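Local structure of hypothetical protein (4G2A) at residues A[90-99]-A[123-131]. The protein is of unknown function but, pairing a DUF4424 region with a YARHG domain, may bind a nutrient. Numbering follows the deposited sequence.
Sequences ALVYDFLVTV and DAYFWKTTF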
ATOM      1  N   ALA A  90      -5.820  -1.410  16.841  1.00 29.24           N
ATOM      2  CA  ALA A  90      -5.421  -0.533  15.746  1.00 27.12           C
ATOM      3  C   ALA A  90      -4.764  -1.335  14.635  1.00 30.61           C
ATOM      4  O   ALA A  90      -4.066  -2.321  14.906  1.00 30.05           O
ATOM      5  CB  ALA A  90      -4.452   0.515  16.258  1.00 27.45           C
ATOM      6  N   LEU A  91      -4.964  -0.902  13.387  1.00 26.27           N
ATOM      7  CA  LEU A  91      -4.322  -1.560  12.249  1.00 25.27           C
ATOM      8  C   LEU A  91      -3.041  -0.765  11.899  1.00 31.52           C
ATOM      9  O   LEU A  91      -2.616  -0.690  10.749  1.00 32.65           O
ATOM     10  CB  LEU A  91      -5.306  -1.710  11.062  1.00 23.90           C
ATOM     11  CG  LEU A  91      -6.562  -2.609  11.310  1.00 26.67           C
ATOM     12  CD1 LEU A  91      -7.431  -2.658  10.083  1.00 26.36           C
ATOM     13  CD2 LEU A  91      -6.185  -4.010  11.678  1.00 26.10           C
ATOM     14  N   VAL A  92      -2.425  -0.215  12.956  1.00 27.83           N
ATOM     15  CA  VAL A  92      -1.208   0.587  13.036  1.00 27.80           C
ATOM     16  C   VAL A  92      -0.364  -0.064  14.137  1.00 29.62           C
ATOM     17  O   VAL A  92      -0.889  -0.449  15.174  1.00 29.22           O
ATOM     18  CB  VAL A  92      -1.541   2.104  13.301  1.00 32.61           C
ATOM     19  CG1 VAL A  92      -0.335   2.880  13.818  1.00 32.52           C
ATOM     20  CG2 VAL A  92      -2.086   2.763  12.049  1.00 32.06           C
ATOM     21  N   TYR A  93       0.933  -0.233  13.888  1.00 25.99           N
ATOM     22  CA  TYR A  93       1.807  -0.924  14.816  1.00 25.28           C
ATOM     23  C   TYR A  93       2.973  -0.068  15.192  1.00 31.42           C
ATOM     24  O   TYR A  93       3.602   0.532  14.319  1.00 32.14           O
ATOM     25  CB  TYR A  93       2.297  -2.251  14.179  1.00 24.48           C
ATOM     26  CG  TYR A  93       1.149  -3.117  13.735  1.00 24.33           C
ATOM     27  CD1 TYR A  93       0.432  -3.879  14.651  1.00 26.82           C
ATOM     28  CD2 TYR A  93       0.708  -3.098  12.416  1.00 23.91           C
ATOM     29  CE1 TYR A  93      -0.672  -4.631  14.261  1.00 27.22           C
ATOM     30  CE2 TYR A  93      -0.415  -3.825  12.022  1.00 24.50           C
ATOM     31  CZ  TYR A  93      -1.090  -4.602  12.947  1.00 32.06           C
ATOM     32  OH  TYR A  93      -2.188  -5.333  12.582  1.00 34.91           O
ATOM     33  N   ASP A  94       3.290  -0.055  16.492  1.00 29.81           N
ATOM     34  CA  ASP A  94       4.448   0.614  17.099  1.00 30.67           C
ATOM     35  C   ASP A  94       4.504   2.079  16.690  1.00 34.62           C
ATOM     36  O   ASP A  94       5.528   2.569  16.208  1.00 36.45           O
ATOM     37  CB  ASP A  94       5.768  -0.125  16.755  1.00 32.85           C
ATOM     38  CG  ASP A  94       5.724  -1.615  17.070  1.00 48.69           C
ATOM     39  OD1 ASP A  94       5.489  -1.970  18.253  1.00 51.55           O
ATOM     40  OD2 ASP A  94       5.894  -2.427  16.132  1.00 52.87           O
ATOM     41  N   PHE A  95       3.374   2.758  16.847  1.00 29.14           N
ATOM     42  CA  PHE A  95       3.249   4.177  16.576  1.00 27.35           C
ATOM     43  C   PHE A  95       4.107   4.950  17.549  1.00 34.50           C
ATOM     44  O   PHE A  95       3.976   4.794  18.767  1.00 35.63           O
ATOM     45  CB  PHE A  95       1.790   4.623  16.684  1.00 27.16           C
ATOM     46  CG  PHE A  95       1.602   6.098  16.430  1.00 27.43           C
ATOM     47  CD1 PHE A  95       1.535   6.594  15.128  1.00 28.73           C
ATOM     48  CD2 PHE A  95       1.488   6.996  17.492  1.00 28.34           C
ATOM     49  CE1 PHE A  95       1.374   7.965  14.889  1.00 28.81           C
ATOM     50  CE2 PHE A  95       1.302   8.363  17.252  1.00 31.28           C
ATOM     51  CZ  PHE A  95       1.247   8.838  15.951  1.00 28.57           C
ATOM     52  N   LEU A  96       5.006   5.762  16.997  1.00 32.02           N
ATOM     53  CA  LEU A  96       5.889   6.650  17.725  1.00 32.49           C
ATOM     54  C   LEU A  96       5.750   8.053  17.148  1.00 36.35           C
ATOM     55  O   LEU A  96       5.859   8.215  15.930  1.00 36.13           O
ATOM     56  CB  LEU A  96       7.360   6.185  17.637  1.00 33.05           C
ATOM     57  CG  LEU A  96       7.730   4.804  18.166  1.00 37.17           C
ATOM     58  CD1 LEU A  96       9.156   4.478  17.783  1.00 37.83           C
ATOM     59  CD2 LEU A  96       7.523   4.698  19.688  1.00 36.91           C
ATOM     60  N   VAL A  97       5.515   9.058  18.018  1.00 31.69           N
ATOM     61  CA  VAL A  97       5.418  10.467  17.649  1.00 30.33           C
ATOM     62  C   VAL A  97       6.449  11.271  18.455  1.00 35.19           C
ATOM     63  O   VAL A  97       6.630  11.041  19.661  1.00 34.83           O
ATOM     64  CB  VAL A  97       3.974  11.057  17.754  1.00 33.87           C
ATOM     65  CG1 VAL A  97       3.319  10.777  19.108  1.00 33.89           C
ATOM     66  CG2 VAL A  97       3.933  12.546  17.413  1.00 33.52           C
ATOM     67  N   THR A  98       7.167  12.168  17.744  1.00 31.59           N
ATOM     68  CA  THR A  98       8.129  13.111  18.309  1.00 31.23           C
ATOM     69  C   THR A  98       7.644  14.536  17.999  1.00 33.24           C
ATOM     70  O   THR A  98       7.195  14.814  16.881  1.00 31.28           O
ATOM     71  CB  THR A  98       9.577  12.879  17.815  1.00 38.30           C
ATOM     72  OG1 THR A  98       9.714  13.329  16.471  1.00 39.51           O
ATOM     73  CG2 THR A  98      10.040  11.434  17.947  1.00 35.34           C
ATOM     74  N   VAL A  99       7.703  15.420  19.005  1.00 30.44           N
ATOM     75  CA  VAL A  99       7.343  16.838  18.893  1.00 30.39           C
ATOM     76  C   VAL A  99       8.647  17.592  19.035  1.00 36.22           C
ATOM     77  O   VAL A  99       9.312  17.443  20.068  1.00 36.86           O
ATOM     78  CB  VAL A  99       6.281  17.278  19.938  1.00 33.99           C
ATOM     79  CG1 VAL A  99       6.003  18.781  19.846  1.00 33.83           C
ATOM     80  CG2 VAL A  99       4.992  16.483  19.791  1.00 32.63           C
ATOM     81  N   ASP A 123     -11.298   6.360  16.094  1.00 30.06           N
ATOM     82  CA  ASP A 123     -10.177   6.148  17.011  1.00 29.70           C
ATOM     83  C   ASP A 123      -8.952   6.912  16.568  1.00 30.22           C
ATOM     84  O   ASP A 123      -8.695   7.005  15.379  1.00 28.11           O
ATOM     85  CB  ASP A 123      -9.853   4.649  17.116  1.00 32.13           C
ATOM     86  CG  ASP A 123     -11.064   3.789  17.417  1.00 43.16           C
ATOM     87  OD1 ASP A 123     -11.424   3.666  18.605  1.00 46.28           O
ATOM     88  OD2 ASP A 123     -11.665   3.260  16.461  1.00 49.88           O
ATOM     89  N   ALA A 124      -8.204   7.484  17.527  1.00 27.60           N
ATOM     90  CA  ALA A 124      -6.989   8.264  17.255  1.00 25.42           C
ATOM     91  C   ALA A 124      -6.033   8.227  18.443  1.00 28.84           C
ATOM     92  O   ALA A 124      -6.452   7.899  19.548  1.00 29.45           O
ATOM     93  CB  ALA A 124      -7.354   9.714  16.938  1.00 25.91           C
ATOM     94  N   TYR A 125      -4.740   8.532  18.197  1.00 25.28           N
ATOM     95  CA  TYR A 125      -3.690   8.736  19.206  1.00 25.17           C
ATOM     96  C   TYR A 125      -3.550  10.231  19.372  1.00 30.26           C
ATOM     97  O   TYR A 125      -3.472  10.936  18.372  1.00 28.54           O
ATOM     98  CB  TYR A 125      -2.351   8.088  18.816  1.00 25.07           C
ATOM     99  CG  TYR A 125      -2.398   6.580  18.713  1.00 25.99           C
ATOM    100  CD1 TYR A 125      -2.898   5.801  19.756  1.00 28.32           C
ATOM    101  CD2 TYR A 125      -1.900   5.924  17.592  1.00 25.98           C
ATOM    102  CE1 TYR A 125      -2.941   4.409  19.663  1.00 28.45           C
ATOM    103  CE2 TYR A 125      -1.939   4.531  17.490  1.00 26.01           C
ATOM    104  CZ  TYR A 125      -2.454   3.780  18.531  1.00 31.93           C
ATOM    105  OH  TYR A 125      -2.530   2.413  18.413  1.00 35.61           O
ATOM    106  N   PHE A 126      -3.590  10.729  20.608  1.00 29.75           N
ATOM    107  CA  PHE A 126      -3.551  12.170  20.899  1.00 29.97           C
ATOM    108  C   PHE A 126      -2.269  12.593  21.600  1.00 37.02           C
ATOM    109  O   PHE A 126      -1.704  11.835  22.390  1.00 37.98           O
ATOM    110  CB  PHE A 126      -4.754  12.568  21.782  1.00 31.43           C
ATOM    111  CG  PHE A 126      -6.122  12.414  21.151  1.00 32.45           C
ATOM    112  CD1 PHE A 126      -6.771  11.180  21.144  1.00 34.87           C
ATOM    113  CD2 PHE A 126      -6.792  13.514  20.627  1.00 35.15           C
ATOM    114  CE1 PHE A 126      -8.029  11.034  20.556  1.00 35.35           C
ATOM    115  CE2 PHE A 126      -8.069  13.375  20.066  1.00 38.18           C
ATOM    116  CZ  PHE A 126      -8.680  12.134  20.037  1.00 35.66           C
ATOM    117  N   TRP A 127      -1.833  13.830  21.341  1.00 34.44           N
ATOM    118  CA  TRP A 127      -0.659  14.431  21.971  1.00 34.54           C
ATOM    119  C   TRP A 127      -0.810  15.967  21.991  1.00 41.05           C
ATOM    120  O   TRP A 127      -1.520  16.535  21.155  1.00 39.13           O
ATOM    121  CB  TRP A 127       0.649  13.987  21.264  1.00 31.79           C
ATOM    122  CG  TRP A 127       0.794  14.460  19.842  1.00 31.18           C
ATOM    123  CD1 TRP A 127       1.449  15.578  19.416  1.00 34.28           C
ATOM    124  CD2 TRP A 127       0.342  13.789  18.659  1.00 29.57           C
ATOM    125  NE1 TRP A 127       1.358  15.690  18.050  1.00 32.68           N
ATOM    126  CE2 TRP A 127       0.714  14.589  17.555  1.00 33.08           C
ATOM    127  CE3 TRP A 127      -0.361  12.593  18.423  1.00 29.86           C
ATOM    128  CZ2 TRP A 127       0.395  14.241  16.233  1.00 31.38           C
ATOM    129  CZ3 TRP A 127      -0.681  12.258  17.117  1.00 30.36           C
ATOM    130  CH2 TRP A 127      -0.304  13.079  16.039  1.00 30.74           C
ATOM    131  N   LYS A 128      -0.147  16.631  22.949  1.00 41.15           N
ATOM    132  CA  LYS A 128      -0.187  18.092  23.046  1.00 42.03           C
ATOM    133  C   LYS A 128       0.966  18.683  22.280  1.00 45.87           C
ATOM    134  O   LYS A 128       2.027  18.061  22.174  1.00 44.31           O
ATOM    135  CB  LYS A 128      -0.155  18.580  24.511  1.00 45.81           C
ATOM    136  CG  LYS A 128      -1.347  18.142  25.360  1.00 62.50           C
ATOM    137  CD  LYS A 128      -2.640  18.943  25.103  1.00 69.00           C
ATOM    138  CE  LYS A 128      -3.864  18.235  25.642  1.00 70.95           C
ATOM    139  NZ  LYS A 128      -3.769  17.960  27.108  1.00 77.86           N
ATOM    140  N   THR A 129       0.745  19.873  21.704  1.00 43.77           N
ATOM    141  CA  THR A 129       1.760  20.626  20.961  1.00 43.37           C
ATOM    142  C   THR A 129       1.629  22.105  21.354  1.00 45.21           C
ATOM    143  O   THR A 129       0.557  22.692  21.199  1.00 44.09           O
ATOM    144  CB  THR A 129       1.664  20.415  19.435  1.00 52.32           C
ATOM    145  OG1 THR A 129       0.506  21.078  18.942  1.00 60.43           O
ATOM    146  CG2 THR A 129       1.619  18.959  19.026  1.00 45.21           C
ATOM    147  N   THR A 130       2.705  22.682  21.895  1.00 41.55           N
ATOM    148  CA  THR A 130       2.744  24.087  22.275  1.00 42.02           C
ATOM    149  C   THR A 130       3.547  24.828  21.219  1.00 45.04           C
ATOM    150  O   THR A 130       4.658  24.426  20.857  1.00 45.28           O
ATOM    151  CB  THR A 130       3.278  24.299  23.714  1.00 48.30           C
ATOM    152  OG1 THR A 130       2.444  23.574  24.627  1.00 51.45           O
ATOM    153  CG2 THR A 130       3.266  25.765  24.131  1.00 46.08           C
ATOM    154  N   PHE A 131       2.957  25.894  20.703  1.00 39.82           N
ATOM    155  CA  PHE A 131       3.607  26.736  19.734  1.00 39.27           C
ATOM    156  C   PHE A 131       3.862  28.116  20.322  1.00 44.51           C
ATOM    157  O   PHE A 131       2.891  28.860  20.529  1.00 44.09           O
ATOM    158  CB  PHE A 131       2.770  26.898  18.454  1.00 40.63           C
ATOM    159  CG  PHE A 131       2.473  25.698  17.593  1.00 41.39           C
ATOM    160  CD1 PHE A 131       1.559  24.735  18.005  1.00 43.14           C
ATOM    161  CD2 PHE A 131       2.982  25.612  16.299  1.00 42.83           C
ATOM    162  CE1 PHE A 131       1.239  23.659  17.183  1.00 43.15           C
ATOM    163  CE2 PHE A 131       2.641  24.549  15.469  1.00 44.13           C
ATOM    164  CZ  PHE A 131       1.790  23.566  15.924  1.00 42.06           C
TER
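Tyr125 CD2 lies over one face of the Phe95 ring, 3.5 Å above its plane and displaced toward the rim. This is an offset stack with little overlap: the centroids stand 5.1 Å apart and the planes differ by 26°. With CG anti to the backbone N (chi1 179°), Phe95 runs past Tyr125 in the opposing direction, and its CZ comes within 4.1 Å of Trp127 CZ3. Val92 CG1 abuts the edge of the Tyr125 ring at CE2, while the CB of Ala90 sits 3.5 Å from Tyr125 OH. On one face of the Trp127 indole, Val97 CG2 makes a CH-pi contact, 4.0 Å from the five-membered-ring centroid and 17° off its normal. Val99 CG2 lies 3.7 Å from Trp127 CD1. His141, on strand 136-150, meets both Phe95 and Trp127, and Phe66 also stacks on Phe95. No hydrogen bond joins 90-99 to 123-131; strands 95-99 and 123-131 run almost parallel with axes 8.8 Å apart. Strand 102-110 pairs antiparallel with both, consistent with two faces of a curled, mostly antiparallel beta structure packing through a partly buried layer of aromatic and valine side chains.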